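Local coordinates for protein benzyl alcohol dehydrogenase (Acinetobacter calcoaceticus, PDB 1F8F) that catalyses the NAD-dependent oxidation of benzyl alcohol, and probably of other aromatic alcohols, to the aldehyde, as a zinc-containing alcohol dehydrogenase with a Rossmann-fold coenzyme domain, at residues V259-S265 and G283-G289; G178-I183 and S205-A210; V159-V163 and V329-Q333; L342-F348 and T363-K369. The contacts are given in a common frame with arbitrary orientation. Numbering follows the deposited sequence.

The four contacts show how chemistry follows position in a two-domain dehydrogenase. Interactions 1 and 2 are buried in the coenzyme-binding half: the first joins parallel strands by backbone hydrogen bonds, the second seats two helices against each other through small side chains and no clear hydrogen bond. They touch, since Leu263 CD1 of interaction 1 lies 3.5 Å from Ala181 CB of interaction 2. Interactions 3 and 4 are partly buried. Interaction 3 is a loose, mostly apolar meeting of a loop and a helix; interaction 4 returns to parallel strand pairing, now in the catalytic domain's mixed sheet, with Lys344 and Lys369 exposed and Lys365 buried. Ser205 OG, 3.9 Å from Leu342 CD1, links interactions 2 and 4.

Interaction 1. Residues V259-S265 and G283-G289. With NAD (nicotinamide-adenine-dinucleotide), chain F.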
# COMPACT_ATOMS: atom_id res chain seq x y z
N VAL A 259 -3.98 -19.67 9.33
CA VAL A 259 -2.81 -18.81 9.45
C VAL A 259 -2.90 -17.52 8.64
O VAL A 259 -3.65 -17.45 7.63
CB VAL A 259 -1.66 -19.79 9.04
CG1 VAL A 259 -1.55 -19.97 7.53
CG2 VAL A 259 -0.29 -19.30 9.53
N ASN A 260 -2.30 -16.40 9.07
CA ASN A 260 -2.36 -15.13 8.37
C ASN A 260 -1.50 -15.08 7.12
O ASN A 260 -1.84 -14.51 6.09
CB ASN A 260 -1.92 -13.99 9.26
CG ASN A 260 -2.74 -13.76 10.51
OD1 ASN A 260 -2.06 -13.58 11.53
ND2 ASN A 260 -4.09 -13.72 10.49
N PHE A 261 -0.31 -15.73 7.22
CA PHE A 261 0.65 -15.74 6.14
C PHE A 261 1.27 -17.11 5.84
O PHE A 261 1.56 -17.81 6.79
CB PHE A 261 1.79 -14.75 6.43
CG PHE A 261 1.40 -13.32 6.60
CD1 PHE A 261 1.31 -12.45 5.53
CD2 PHE A 261 1.11 -12.81 7.86
CE1 PHE A 261 0.90 -11.10 5.69
CE2 PHE A 261 0.73 -11.52 8.07
CZ PHE A 261 0.65 -10.65 6.98
N ALA A 262 1.48 -17.47 4.55
CA ALA A 262 2.13 -18.73 4.28
C ALA A 262 3.07 -18.79 3.10
O ALA A 262 2.98 -18.01 2.15
CB ALA A 262 1.04 -19.79 4.16
N LEU A 263 3.95 -19.78 3.13
CA LEU A 263 4.91 -20.05 2.08
C LEU A 263 4.84 -21.50 1.60
O LEU A 263 5.10 -22.43 2.39
CB LEU A 263 6.36 -19.73 2.42
CG LEU A 263 7.49 -19.84 1.43
CD1 LEU A 263 7.70 -18.61 0.57
CD2 LEU A 263 8.85 -20.16 2.05
N GLU A 264 4.73 -21.65 0.28
CA GLU A 264 4.75 -22.99 -0.34
C GLU A 264 6.14 -23.17 -0.96
O GLU A 264 6.43 -22.45 -1.90
CB GLU A 264 3.72 -23.18 -1.47
CG GLU A 264 3.23 -24.64 -1.62
CD GLU A 264 4.41 -25.59 -1.82
OE1 GLU A 264 5.00 -25.56 -2.93
OE2 GLU A 264 4.81 -26.29 -0.87
N SER A 265 7.00 -24.03 -0.41
CA SER A 265 8.30 -24.30 -0.98
C SER A 265 8.52 -25.77 -1.39
O SER A 265 9.66 -26.03 -1.71
CB SER A 265 9.50 -23.93 -0.08
OG SER A 265 9.77 -24.75 1.05
N GLY A 283 -6.20 -14.36 4.62
CA GLY A 283 -4.84 -14.90 4.56
C GLY A 283 -4.21 -14.83 3.19
O GLY A 283 -4.87 -14.70 2.14
N LYS A 284 -2.87 -14.94 3.15
CA LYS A 284 -2.08 -14.86 1.95
C LYS A 284 -1.05 -15.98 1.84
O LYS A 284 -0.23 -16.08 2.73
CB LYS A 284 -1.39 -13.49 1.80
CG LYS A 284 -2.29 -12.27 1.91
CD LYS A 284 -1.53 -10.96 1.65
CE LYS A 284 -2.49 -9.86 2.10
NZ LYS A 284 -2.15 -8.48 1.72
N ILE A 285 -0.93 -16.63 0.65
CA ILE A 285 0.07 -17.67 0.52
C ILE A 285 0.98 -17.36 -0.65
O ILE A 285 0.49 -17.11 -1.76
CB ILE A 285 -0.53 -19.10 0.38
CG1 ILE A 285 0.63 -20.14 0.40
CG2 ILE A 285 -1.38 -19.27 -0.85
CD1 ILE A 285 0.24 -21.60 0.65
N ALA A 286 2.29 -17.27 -0.47
CA ALA A 286 3.26 -16.99 -1.50
C ALA A 286 3.80 -18.30 -2.12
O ALA A 286 4.25 -19.13 -1.34
CB ALA A 286 4.46 -16.17 -0.98
N VAL A 287 3.89 -18.44 -3.45
CA VAL A 287 4.34 -19.64 -4.08
C VAL A 287 5.77 -19.58 -4.59
O VAL A 287 5.98 -18.88 -5.57
CB VAL A 287 3.38 -20.02 -5.26
CG1 VAL A 287 3.81 -21.28 -5.98
CG2 VAL A 287 1.94 -20.30 -4.75
N VAL A 288 6.75 -20.27 -3.98
CA VAL A 288 8.12 -20.23 -4.50
C VAL A 288 8.59 -21.58 -5.04
O VAL A 288 9.57 -21.67 -5.81
CB VAL A 288 9.19 -19.71 -3.50
CG1 VAL A 288 8.92 -18.25 -3.12
CG2 VAL A 288 9.32 -20.48 -2.19
N GLY A 289 8.04 -22.72 -4.66
CA GLY A 289 8.50 -24.03 -5.15
C GLY A 289 7.81 -24.34 -6.49
O GLY A 289 6.65 -24.03 -6.70
PA NAD F . 15.31 -28.40 -0.33
O1A NAD F . 16.46 -28.00 0.54
O2A NAD F . 15.38 -29.72 -0.98
O5B NAD F . 13.94 -28.16 0.42
C5B NAD F . 12.58 -28.57 0.12
C4B NAD F . 11.98 -29.36 1.28
O4B NAD F . 10.67 -29.87 0.88
C3B NAD F . 12.77 -30.58 1.78
O3B NAD F . 13.23 -30.42 3.11
C2B NAD F . 11.81 -31.76 1.72
O2B NAD F . 11.84 -32.64 2.86
C1B NAD F . 10.45 -31.04 1.63
N9A NAD F . 9.39 -31.82 1.00
C8A NAD F . 9.38 -32.43 -0.23
N7A NAD F . 8.23 -33.05 -0.49
C5A NAD F . 7.47 -32.84 0.65
C6A NAD F . 6.17 -33.24 1.01
N6A NAD F . 5.34 -33.95 0.25
N1A NAD F . 5.71 -32.83 2.23
C2A NAD F . 6.53 -32.09 3.03
N3A NAD F . 7.74 -31.68 2.79
C4A NAD F . 8.16 -32.09 1.58
O3 NAD F . 15.20 -27.24 -1.47
PN NAD F . 15.43 -25.68 -1.25
O1N NAD F . 14.85 -25.24 0.03
O2N NAD F . 16.86 -25.38 -1.38
O5D NAD F . 14.59 -25.13 -2.53
C5D NAD F . 13.15 -25.06 -2.44
C4D NAD F . 12.44 -24.98 -3.74
O4D NAD F . 12.34 -23.60 -4.24
C3D NAD F . 12.82 -25.85 -4.94
O3D NAD F . 11.63 -26.08 -5.73
C2D NAD F . 13.69 -24.85 -5.73
O2D NAD F . 13.96 -25.24 -7.06
C1D NAD F . 12.71 -23.67 -5.62
N1N NAD F . 13.40 -22.41 -5.87
C2N NAD F . 12.63 -21.38 -6.30
C3N NAD F . 13.23 -20.15 -6.50
C7N NAD F . 12.43 -18.89 -6.98
O7N NAD F . 13.03 -17.83 -7.16
N7N NAD F . 11.08 -19.08 -7.15
C4N NAD F . 14.61 -19.96 -6.21
C5N NAD F . 15.08 -20.89 -5.27
C6N NAD F . 14.55 -22.15 -5.05
O HOH W 1 4.32 -25.03 -5.66
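Parallel pairing satisfies backbone polar groups by staggering them, and strands 261-264 and 283-287 do so in order. Lys284 N donates to Asn260 O (3.1 Å), Ala262 N to Lys284 O (2.9 Å), Ala286 N to Ala262 O (2.8 Å) and Glu264 N to Ala286 O (3.0 Å). The alternate groups of Phe261 and Leu263 bond to strand 193-197 on the other edge. Where the strands end, Glu264 O accepts twice, from Val288 N (3.0 Å) and Gly289 N (3.2 Å). The buried Glu264 carboxylate is held by Thr266 OG1 and Gly267 N, and a water joins its OE1 (2.9 Å) to Gly289 O (2.7 Å); Ser265 OG pairs with Trp197 O. Apolar contact is slighter: Leu263 CD1 meets Val288 CG2 at 3.7 Å. Val288 O is left to face the coenzyme and accepts from NAD N7N (3.3 Å), the carboxamide nitrogen. Coenzyme held at the C-terminal ends of adjacent parallel strands is the hallmark of the Rossmann fold, here its fourth and fifth strands.

Interaction 2. Residues G178-I183 and S205-A210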
# COMPACT_ATOMS: atom_id res chain seq x y z
N GLY A 178 13.88 -17.05 0.31
CA GLY A 178 13.04 -17.36 1.45
C GLY A 178 12.79 -16.18 2.36
O GLY A 178 11.63 -16.02 2.79
N ALA A 179 13.87 -15.46 2.67
CA ALA A 179 13.76 -14.29 3.54
C ALA A 179 12.95 -13.20 2.86
O ALA A 179 12.09 -12.54 3.47
CB ALA A 179 15.14 -13.69 3.88
N GLY A 180 13.22 -13.00 1.57
CA GLY A 180 12.51 -12.01 0.76
C GLY A 180 11.03 -12.30 0.63
O GLY A 180 10.22 -11.36 0.60
N ALA A 181 10.59 -13.56 0.57
CA ALA A 181 9.15 -13.84 0.37
C ALA A 181 8.37 -13.29 1.55
O ALA A 181 7.25 -12.80 1.52
CB ALA A 181 9.05 -15.34 0.31
N CYS A 182 8.99 -13.50 2.75
CA CYS A 182 8.37 -12.93 3.96
C CYS A 182 8.52 -11.42 4.05
O CYS A 182 7.55 -10.68 4.30
CB CYS A 182 9.10 -13.62 5.08
SG CYS A 182 8.41 -15.11 5.78
N ILE A 183 9.72 -10.88 3.87
CA ILE A 183 9.94 -9.44 4.08
C ILE A 183 9.40 -8.60 2.93
O ILE A 183 8.75 -7.58 3.24
CB ILE A 183 11.41 -9.08 4.39
CG1 ILE A 183 11.81 -9.56 5.81
CG2 ILE A 183 11.69 -7.57 4.33
CD1 ILE A 183 13.28 -9.82 6.05
N SER A 205 15.04 -20.25 5.78
CA SER A 205 15.40 -18.86 5.63
C SER A 205 14.17 -17.98 5.91
O SER A 205 14.20 -16.99 6.66
CB SER A 205 15.97 -18.54 4.24
OG SER A 205 17.21 -19.17 3.97
N ALA A 206 13.02 -18.36 5.40
CA ALA A 206 11.75 -17.64 5.59
C ALA A 206 11.35 -17.66 7.05
O ALA A 206 10.74 -16.69 7.52
CB ALA A 206 10.63 -18.26 4.72
N LEU A 207 11.59 -18.84 7.69
CA LEU A 207 11.22 -18.94 9.10
C LEU A 207 12.07 -17.94 9.92
O LEU A 207 11.49 -17.23 10.74
CB LEU A 207 11.38 -20.35 9.66
CG LEU A 207 11.12 -20.43 11.18
CD1 LEU A 207 10.22 -21.64 11.39
CD2 LEU A 207 12.42 -20.45 11.96
N LEU A 208 13.37 -17.87 9.69
CA LEU A 208 14.26 -16.92 10.33
C LEU A 208 13.82 -15.46 10.04
O LEU A 208 13.80 -14.62 10.94
CB LEU A 208 15.73 -17.07 9.91
CG LEU A 208 16.48 -18.33 10.36
CD1 LEU A 208 17.94 -18.28 9.92
CD2 LEU A 208 16.41 -18.52 11.87
N ALA A 209 13.34 -15.10 8.87
CA ALA A 209 12.87 -13.77 8.53
C ALA A 209 11.54 -13.42 9.18
O ALA A 209 11.35 -12.25 9.49
CB ALA A 209 12.75 -13.58 7.01
N ALA A 210 10.63 -14.37 9.41
CA ALA A 210 9.36 -14.10 10.09
C ALA A 210 9.66 -13.81 11.58
O ALA A 210 8.95 -13.06 12.25
CB ALA A 210 8.44 -15.31 10.05
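Helices can approach closely only where their side chains are small, and the short segments here, with axes 7.2 Å apart and crossing at -40°, illustrate the rule. The tightest point is Gly178, whose CA lies 4.3 Å from the CA of Ala206 and whose carbonyl O is 3.1 Å from Ala206 CB. A CB on residue 178 would point at the other helix and crowd the CB of Ser205, so the bare backbone forms a hollow into which Ser205 and Ala206 settle. One turn on, the relation reverses. Ala209 is the bump, its CB seated among Ala179 (CA 3.7 Å, CB 3.9 Å), Cys182 CB (4.1 Å) and Ile183 CD1 (3.9 Å). Beside it Cys182 points back, its SG entering the groove between Ala206 CB (4.0 Å) and Ala210 CB (4.3 Å) and coming to 3.3 Å from Ala206 O. The two helices flank strand 193-197 in sequence, and Phe194 of that strand packs against Cys182, Ala206 and Ala210, while Leu263 of strand 259-264 touches Ala181 and Ala206. Helix 321-333 adds Phe324 and Leu328 against Ala179, and Ile183 reaches Pro190 of the third subunit.

Interaction 3. Residues V159-V163 and V329-Q333. With SO4 (sulfate ion), chain E.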
# COMPACT_ATOMS: atom_id res chain seq x y z
N VAL A 159 29.98 -6.58 -0.70
CA VAL A 159 29.69 -6.78 0.72
C VAL A 159 30.96 -6.54 1.53
O VAL A 159 32.09 -6.43 1.04
CB VAL A 159 29.09 -8.15 1.09
CG1 VAL A 159 27.80 -8.51 0.39
CG2 VAL A 159 30.13 -9.25 0.84
N THR A 160 30.75 -6.47 2.84
CA THR A 160 31.79 -6.16 3.80
C THR A 160 32.92 -7.16 3.86
O THR A 160 32.67 -8.36 3.78
CB THR A 160 31.18 -6.02 5.21
OG1 THR A 160 32.18 -5.51 6.08
CG2 THR A 160 30.64 -7.29 5.81
N LYS A 161 34.15 -6.72 4.12
CA LYS A 161 35.28 -7.64 4.27
C LYS A 161 35.36 -8.20 5.68
O LYS A 161 36.20 -9.05 5.99
CB LYS A 161 36.61 -6.94 3.96
CG LYS A 161 36.80 -6.56 2.50
CD LYS A 161 38.17 -5.96 2.25
CE LYS A 161 38.33 -5.26 0.91
NZ LYS A 161 38.20 -6.18 -0.27
N ASP A 162 34.45 -7.82 6.56
CA ASP A 162 34.43 -8.23 7.94
C ASP A 162 33.76 -9.58 8.20
O ASP A 162 33.59 -9.96 9.37
CB ASP A 162 33.70 -7.19 8.80
CG ASP A 162 34.38 -5.87 9.05
OD1 ASP A 162 35.41 -5.50 8.44
OD2 ASP A 162 33.87 -5.12 9.92
N VAL A 163 33.29 -10.28 7.17
CA VAL A 163 32.66 -11.58 7.33
C VAL A 163 33.36 -12.48 6.34
O VAL A 163 33.70 -12.04 5.24
CB VAL A 163 31.16 -11.52 7.05
CG1 VAL A 163 30.50 -12.90 7.06
CG2 VAL A 163 30.41 -10.66 8.06
N VAL A 329 23.08 -9.36 5.31
CA VAL A 329 24.41 -9.48 5.94
C VAL A 329 24.46 -8.68 7.24
O VAL A 329 25.13 -9.08 8.20
CB VAL A 329 25.54 -8.98 5.02
CG1 VAL A 329 26.90 -8.97 5.70
CG2 VAL A 329 25.67 -9.78 3.73
N ARG A 330 23.82 -7.51 7.26
CA ARG A 330 23.80 -6.68 8.47
C ARG A 330 22.95 -7.35 9.54
O ARG A 330 23.34 -7.29 10.68
CB ARG A 330 23.22 -5.27 8.19
CG ARG A 330 22.86 -4.36 9.34
CD ARG A 330 21.73 -3.37 9.04
NE ARG A 330 21.62 -2.71 7.82
CZ ARG A 330 21.36 -2.06 6.74
NH1 ARG A 330 22.31 -1.97 5.78
NH2 ARG A 330 20.20 -1.47 6.43
N LEU A 331 21.83 -7.96 9.24
CA LEU A 331 20.98 -8.65 10.23
C LEU A 331 21.69 -9.83 10.84
O LEU A 331 21.67 -10.10 12.06
CB LEU A 331 19.66 -9.01 9.52
CG LEU A 331 18.66 -7.84 9.41
CD1 LEU A 331 17.45 -8.35 8.65
CD2 LEU A 331 18.21 -7.34 10.81
N TYR A 332 22.48 -10.52 9.99
CA TYR A 332 23.31 -11.62 10.42
C TYR A 332 24.40 -11.08 11.37
O TYR A 332 24.57 -11.73 12.41
CB TYR A 332 24.00 -12.32 9.23
CG TYR A 332 25.15 -13.25 9.57
CD1 TYR A 332 24.90 -14.49 10.14
CD2 TYR A 332 26.47 -12.90 9.37
CE1 TYR A 332 25.91 -15.36 10.51
CE2 TYR A 332 27.53 -13.74 9.71
CZ TYR A 332 27.24 -14.97 10.28
OH TYR A 332 28.23 -15.85 10.62
N GLN A 333 25.16 -10.01 11.02
CA GLN A 333 26.23 -9.57 11.93
C GLN A 333 25.75 -9.15 13.32
O GLN A 333 26.46 -9.20 14.36
CB GLN A 333 27.03 -8.37 11.44
CG GLN A 333 27.88 -8.53 10.21
CD GLN A 333 28.39 -7.26 9.58
OE1 GLN A 333 29.58 -6.88 9.63
NE2 GLN A 333 27.53 -6.52 8.92
S SO4 E . 19.06 0.42 3.66
O1 SO4 E . 19.82 -0.15 2.51
O2 SO4 E . 17.94 1.28 3.09
O3 SO4 E . 19.95 1.37 4.42
O4 SO4 E . 18.55 -0.67 4.54
O HOH W 2 31.24 -8.55 11.29
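This is a modest, mainly apolar loop-on-helix contact in a medium-chain alcohol dehydrogenase: the loop leaving strand 156-159 of the GroES-like catalytic domain rests on the last turn of helix 321-333, the helix that follows the last strand of the Rossmann sheet and leads to strand 343-347. The contact is light. The closest CA atoms, those of Val159 and Val329, are 7.9 Å apart, no direct hydrogen bond crosses, and only 231 Å² is buried. The helix offers one side, formed by Val329, Tyr332 and Gln333. Val159 CG1 lies 4.2 Å from Val329 CG2, and Thr160 CG2 is 4.1 Å from Val329 CG1. Val163, the most deeply engaged loop residue, places CG2 3.9 Å from Gln333 CG and CG1 4.1 Å from Tyr332 CE2; that tyrosine ring also stacks edge-to-face with Phe339. An ST turn shapes the loop, Asp162 N donating to Thr160 OG1 at 3.3 Å, while Gln333 N to Val329 O (3.0 Å) continues the helix. Arg330 points aside: its NH2 bonds to Ala191 O of the third subunit and weakly to SO4 O4 (2.6 Å), an ion probably from the crystallisation liquor. The polar link between loop and helix is indirect: one water donates to Gln333 OE1 at 2.9 Å and, weakly, to Asp162 O at 3.3 Å.

Interaction 4. Residues L342-F348 and T363-K369; sequences LVKFYAF and TLKPIIK
At the apolar centre Ile367 CD1 (chi1 m, chi2 t) lies 3.7 Å from Val343 CG1 (chi1 t), and Ile367 CB lies 3.9 Å from Phe345 CD1, on one face of a parallel strand pair that is the two-strand part of a beta-alpha-beta unit, with helix 351-360 as the connection. On the other face Tyr346 CE1 packs 3.8 Å from Pro366 CB. Strands 343-347 and 365-369 are extended; their short-segment axes approach to 4.8 Å and cross at -32°. Register is Val343 with Lys365, Lys344 with Pro366, Phe345 with Ile367 and Tyr346 with Ile368. The backbone bonds run Lys365 N to Leu342 O (2.9 Å), Lys344 N to Lys365 O (3.3 Å, weak), Ile367 N to Lys344 O (3.3 Å), Tyr346 N to Ile367 O (3.1 Å) and Lys369 N to Tyr346 O (3.2 Å). Outward, Phe345 (chi1 m) offers a ring face to Lys369 (chi1 m, chi2 t), a cation-pi contact with NZ 4.7 Å from the centroid. Lys365 turns away (chi1 t, chi2 p) to Met43 O and a salt bridge with Glu66. Tyr346 (chi1 m), whose OH also pairs with Asp357, accepts at OH from Thr363 OG1 at 2.7 Å.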
# COMPACT_ATOMS: atom_id res chain seq x y z
N LEU A 342 22.47 -23.36 8.42
CA LEU A 342 22.00 -24.31 7.41
C LEU A 342 23.16 -24.88 6.59
O LEU A 342 22.99 -25.68 5.64
CB LEU A 342 21.06 -23.52 6.48
CG LEU A 342 20.03 -22.62 7.14
CD1 LEU A 342 19.17 -21.83 6.13
CD2 LEU A 342 19.06 -23.40 8.03
N VAL A 343 24.38 -24.42 6.85
CA VAL A 343 25.50 -24.73 5.98
C VAL A 343 26.48 -25.83 6.27
O VAL A 343 26.91 -25.87 7.43
CB VAL A 343 26.27 -23.37 5.82
CG1 VAL A 343 27.65 -23.44 5.24
CG2 VAL A 343 25.38 -22.51 4.88
N LYS A 344 26.91 -26.57 5.22
CA LYS A 344 28.01 -27.53 5.38
C LYS A 344 28.97 -27.45 4.18
O LYS A 344 28.56 -27.45 3.01
CB LYS A 344 27.51 -28.96 5.57
CG LYS A 344 28.57 -30.03 5.69
CD LYS A 344 28.01 -31.45 5.57
CE LYS A 344 28.89 -32.59 6.03
NZ LYS A 344 30.12 -32.73 5.19
N PHE A 345 30.27 -27.30 4.41
CA PHE A 345 31.29 -27.15 3.38
C PHE A 345 31.84 -28.44 2.79
O PHE A 345 32.04 -29.41 3.51
CB PHE A 345 32.46 -26.35 3.97
CG PHE A 345 32.22 -24.91 4.29
CD1 PHE A 345 32.11 -23.95 3.31
CD2 PHE A 345 32.17 -24.49 5.63
CE1 PHE A 345 31.91 -22.61 3.61
CE2 PHE A 345 31.97 -23.15 5.94
CZ PHE A 345 31.83 -22.20 4.93
N TYR A 346 32.04 -28.57 1.49
CA TYR A 346 32.60 -29.71 0.82
C TYR A 346 33.81 -29.29 -0.03
O TYR A 346 33.73 -28.13 -0.45
CB TYR A 346 31.52 -30.25 -0.14
CG TYR A 346 30.30 -30.87 0.51
CD1 TYR A 346 29.29 -30.09 1.06
CD2 TYR A 346 30.19 -32.24 0.58
CE1 TYR A 346 28.17 -30.67 1.64
CE2 TYR A 346 29.09 -32.83 1.18
CZ TYR A 346 28.08 -32.04 1.71
OH TYR A 346 26.99 -32.65 2.32
N ALA A 347 34.77 -30.14 -0.37
CA ALA A 347 35.83 -29.76 -1.31
C ALA A 347 35.34 -29.75 -2.75
O ALA A 347 34.41 -30.53 -3.11
CB ALA A 347 36.96 -30.79 -1.19
N PHE A 348 35.98 -29.02 -3.68
CA PHE A 348 35.61 -28.99 -5.08
C PHE A 348 35.50 -30.37 -5.72
O PHE A 348 34.53 -30.69 -6.39
CB PHE A 348 36.60 -28.14 -5.88
CG PHE A 348 36.08 -27.57 -7.17
CD1 PHE A 348 34.74 -27.61 -7.51
CD2 PHE A 348 36.94 -26.92 -8.04
CE1 PHE A 348 34.26 -27.07 -8.70
CE2 PHE A 348 36.50 -26.37 -9.24
CZ PHE A 348 35.16 -26.46 -9.57
N THR A 363 21.86 -32.61 4.23
CA THR A 363 22.50 -31.31 4.08
C THR A 363 21.48 -30.31 3.54
O THR A 363 21.04 -30.47 2.39
CB THR A 363 23.70 -31.38 3.13
OG1 THR A 363 24.73 -32.17 3.76
CG2 THR A 363 24.29 -30.03 2.79
N LEU A 364 21.29 -29.25 4.33
CA LEU A 364 20.37 -28.18 4.01
C LEU A 364 20.91 -27.28 2.89
O LEU A 364 20.23 -27.08 1.90
CB LEU A 364 20.02 -27.28 5.19
CG LEU A 364 18.98 -27.68 6.23
CD1 LEU A 364 17.57 -27.55 5.65
CD2 LEU A 364 19.20 -29.10 6.74
N LYS A 365 22.09 -26.75 3.10
CA LYS A 365 22.76 -25.89 2.13
C LYS A 365 24.25 -26.19 1.96
O LYS A 365 25.09 -25.60 2.63
CB LYS A 365 22.55 -24.39 2.52
CG LYS A 365 23.35 -23.38 1.73
CD LYS A 365 23.03 -23.45 0.23
CE LYS A 365 21.59 -23.08 -0.09
NZ LYS A 365 21.27 -23.22 -1.56
N PRO A 366 24.62 -26.94 0.94
CA PRO A 366 26.05 -27.17 0.62
C PRO A 366 26.73 -25.95 0.05
O PRO A 366 26.10 -25.09 -0.60
CB PRO A 366 26.02 -28.31 -0.37
CG PRO A 366 24.58 -28.73 -0.60
CD PRO A 366 23.72 -27.62 -0.03
N ILE A 367 28.02 -25.76 0.24
CA ILE A 367 28.90 -24.71 -0.25
C ILE A 367 30.21 -25.32 -0.75
O ILE A 367 30.87 -26.11 -0.06
CB ILE A 367 29.23 -23.58 0.71
CG1 ILE A 367 27.97 -22.89 1.27
CG2 ILE A 367 30.05 -22.52 -0.07
CD1 ILE A 367 28.18 -21.63 2.08
N ILE A 368 30.38 -25.32 -2.08
CA ILE A 368 31.56 -25.87 -2.73
C ILE A 368 32.71 -24.89 -2.55
O ILE A 368 32.70 -23.77 -3.12
CB ILE A 368 31.28 -26.21 -4.23
CG1 ILE A 368 30.07 -27.09 -4.39
CG2 ILE A 368 32.47 -26.99 -4.82
CD1 ILE A 368 28.70 -26.62 -4.76
N LYS A 369 33.70 -25.22 -1.74
CA LYS A 369 34.92 -24.42 -1.58
C LYS A 369 35.81 -24.62 -2.81
O LYS A 369 36.07 -25.77 -3.14
CB LYS A 369 35.77 -24.72 -0.37
CG LYS A 369 35.30 -24.17 0.95
CD LYS A 369 36.38 -24.51 2.01
CE LYS A 369 35.74 -24.44 3.39
NZ LYS A 369 36.72 -23.99 4.44
O HOH W 3 22.91 -28.57 6.17